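Local coordinates for protein ancestral congerin Con-anc (PDB 3AJY) that binds galactose-containing glycans as a galectin, a lectin of the jelly-roll beta-sandwich fold, and is a reconstructed ancestor of the fish congerins, at residues 15-20 with 87-92. Residues are numbered along the deposited sequence; the frame is centred on the assembly and turned at random.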
loop_
_atom_site.group_PDB
_atom_site.type_symbol
_atom_site.label_atom_id
_atom_site.label_comp_id
_atom_site.label_asym_id
_atom_site.label_seq_id
_atom_site.Cartn_x
_atom_site.Cartn_y
_atom_site.Cartn_z
ATOM N N GLY A 15 -4.267 -16.461 3.545
ATOM C CA GLY A 15 -3.083 -16.568 4.395
ATOM C C GLY A 15 -2.243 -15.303 4.513
ATOM O O GLY A 15 -1.335 -15.240 5.345
ATOM N N LYS A 16 -2.521 -14.299 3.676
ATOM C CA LYS A 16 -1.848 -13.011 3.799
ATOM C C LYS A 16 -2.631 -12.106 4.739
ATOM O O LYS A 16 -3.849 -12.236 4.852
ATOM C CB LYS A 16 -1.645 -12.352 2.424
ATOM C CG LYS A 16 -0.628 -13.100 1.532
ATOM C CD LYS A 16 0.802 -12.948 2.069
ATOM C CE LYS A 16 1.729 -14.017 1.522
ATOM N NZ LYS A 16 3.127 -13.663 1.885
ATOM N N PHE A 17 -1.922 -11.211 5.422
ATOM C CA PHE A 17 -2.516 -10.313 6.399
ATOM C C PHE A 17 -2.409 -8.869 5.938
ATOM O O PHE A 17 -1.309 -8.362 5.722
ATOM C CB PHE A 17 -1.824 -10.477 7.761
ATOM C CG PHE A 17 -2.088 -11.792 8.417
ATOM C CD1 PHE A 17 -1.454 -12.953 7.967
ATOM C CD2 PHE A 17 -2.973 -11.878 9.499
ATOM C CE1 PHE A 17 -1.703 -14.178 8.587
ATOM C CE2 PHE A 17 -3.227 -13.106 10.118
ATOM C CZ PHE A 17 -2.585 -14.256 9.661
ATOM N N LEU A 18 -3.557 -8.225 5.759
ATOM C CA LEU A 18 -3.587 -6.844 5.327
ATOM C C LEU A 18 -3.843 -5.966 6.529
ATOM O O LEU A 18 -4.891 -6.079 7.148
ATOM C CB LEU A 18 -4.696 -6.615 4.278
ATOM C CG LEU A 18 -4.903 -5.193 3.735
ATOM C CD1 LEU A 18 -3.894 -4.840 2.627
ATOM C CD2 LEU A 18 -6.334 -5.027 3.216
ATOM N N THR A 19 -2.894 -5.087 6.843
ATOM C CA THR A 19 -3.072 -4.088 7.893
ATOM C C THR A 19 -3.199 -2.701 7.272
ATOM O O THR A 19 -2.326 -2.289 6.526
ATOM C CB THR A 19 -1.859 -4.072 8.869
ATOM O OG1 THR A 19 -1.723 -5.365 9.477
ATOM C CG2 THR A 19 -2.057 -3.031 9.951
ATOM N N VAL A 20 -4.289 -2.002 7.588
ATOM C CA VAL A 20 -4.422 -0.598 7.213
ATOM C C VAL A 20 -4.418 0.286 8.472
ATOM O O VAL A 20 -4.994 -0.072 9.516
ATOM C CB VAL A 20 -5.686 -0.332 6.362
ATOM C CG1 VAL A 20 -5.522 -0.928 4.970
ATOM C CG2 VAL A 20 -6.952 -0.876 7.040
ATOM N N GLU A 87 -6.389 1.324 13.429
ATOM C CA GLU A 87 -5.628 0.280 12.777
ATOM C C GLU A 87 -6.453 -0.984 12.706
ATOM O O GLU A 87 -7.109 -1.364 13.680
ATOM C CB GLU A 87 -4.294 0.036 13.478
ATOM C CG GLU A 87 -3.266 -0.649 12.590
ATOM C CD GLU A 87 -2.065 -1.156 13.387
ATOM O OE1 GLU A 87 -1.232 -0.321 13.791
ATOM O OE2 GLU A 87 -1.965 -2.384 13.608
ATOM N N ILE A 88 -6.435 -1.620 11.542
ATOM C CA ILE A 88 -7.242 -2.810 11.306
ATOM C C ILE A 88 -6.424 -3.833 10.539
ATOM O O ILE A 88 -5.723 -3.485 9.604
ATOM C CB ILE A 88 -8.551 -2.453 10.521
ATOM C CG1 ILE A 88 -9.365 -1.411 11.291
ATOM C CG2 ILE A 88 -9.425 -3.670 10.287
ATOM C CD1 ILE A 88 -10.354 -0.623 10.406
ATOM N N THR A 89 -6.494 -5.095 10.943
ATOM C CA THR A 89 -5.845 -6.187 10.185
ATOM C C THR A 89 -6.877 -7.220 9.728
ATOM O O THR A 89 -7.740 -7.652 10.511
ATOM C CB THR A 89 -4.706 -6.854 11.001
ATOM O OG1 THR A 89 -3.690 -5.876 11.270
ATOM C CG2 THR A 89 -4.066 -8.012 10.238
ATOM N N ILE A 90 -6.780 -7.605 8.459
ATOM C CA ILE A 90 -7.744 -8.503 7.823
ATOM C C ILE A 90 -7.008 -9.652 7.150
ATOM O O ILE A 90 -5.989 -9.456 6.494
ATOM C CB ILE A 90 -8.571 -7.780 6.714
ATOM C CG1 ILE A 90 -9.282 -6.536 7.277
ATOM C CG2 ILE A 90 -9.591 -8.752 6.100
ATOM C CD1 ILE A 90 -9.874 -5.606 6.193
ATOM N N THR A 91 -7.523 -10.854 7.326
ATOM C CA THR A 91 -7.021 -12.003 6.596
ATOM C C THR A 91 -8.236 -12.844 6.305
ATOM O O THR A 91 -9.297 -12.612 6.882
ATOM C CB THR A 91 -5.953 -12.812 7.411
ATOM O OG1 THR A 91 -5.327 -13.769 6.548
ATOM C CG2 THR A 91 -6.582 -13.541 8.561
ATOM N N PHE A 92 -8.092 -13.823 5.430
ATOM C CA PHE A 92 -9.226 -14.653 5.074
ATOM C C PHE A 92 -8.852 -16.024 4.549
ATOM O O PHE A 92 -7.780 -16.206 3.999
ATOM C CB PHE A 92 -10.098 -13.946 4.026
ATOM C CG PHE A 92 -9.414 -13.698 2.719
ATOM C CD1 PHE A 92 -8.620 -12.572 2.538
ATOM C CD2 PHE A 92 -9.610 -14.555 1.644
ATOM C CE1 PHE A 92 -8.001 -12.330 1.331
ATOM C CE2 PHE A 92 -8.996 -14.316 0.419
ATOM C CZ PHE A 92 -8.188 -13.203 0.260
HETATM O O HOH W 1 -5.813 -13.903 3.875
HETATM O O HOH W 2 -5.628 -16.261 6.468
#
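Residues Leu18 to Val20 and Ile88 to Ile90 pair as neighbouring antiparallel strands in the five-stranded sheet of the galectin beta-sandwich, the sheet that packs against the six-stranded, sugar-binding one. Two hydrogen-bonded pairs, Leu18 with Ile90 and Val20 with Ile88, flank a non-hydrogen-bonded pair of threonines. Leu18 N gives a nearly straight bond to Ile90 O (2.8 Å, 171° at the hydrogen), lying in the carbonyl plane, and Ile90 N returns one to Leu18 O; Val20 and Ile88 exchange a second couple. Between them, Thr19 and Thr89 bring their CA atoms to 4.2 Å; the two side chains cross obliquely and OG1 meets OG1 at 2.7 Å in a hydrogen bond whose donor could be either. Both residues place OG1 anti to the carbonyl carbon (chi1 -60° and -62°), which turns the two oxygens toward each other across the strands. Thr19 CG2 lies against the carboxylate arm of Glu87, whose OE1 is hydrogen-bonded to Tyr85 OH. Further along the same face, Thr91 lies alongside Phe17 and sets its CB over the ring, 4.0 Å from the centroid, in a CH-pi contact, while Thr89 CG2 touches the ring edge 4.1 Å from Phe17 CD2. Water joins the strand end to the loop at Gly15: one molecule donates to Thr91 OG1 (2.7 Å) and accepts from Phe92 N, with a weak bond from Gly15 N. On the opposite face, Leu18, Val20, Ile88 and Ile90 point into the sandwich and reach Val35 or Ile33 of strand 30-35; Leu18 also packs on Leu5 of the second subunit. The pairing thus separates two chemistries: an aliphatic face joins the sheets, whereas the other pairs two threonine hydroxyls, sets Thr91 against the Phe17 ring, and lets Thr91 OG1 accept from water.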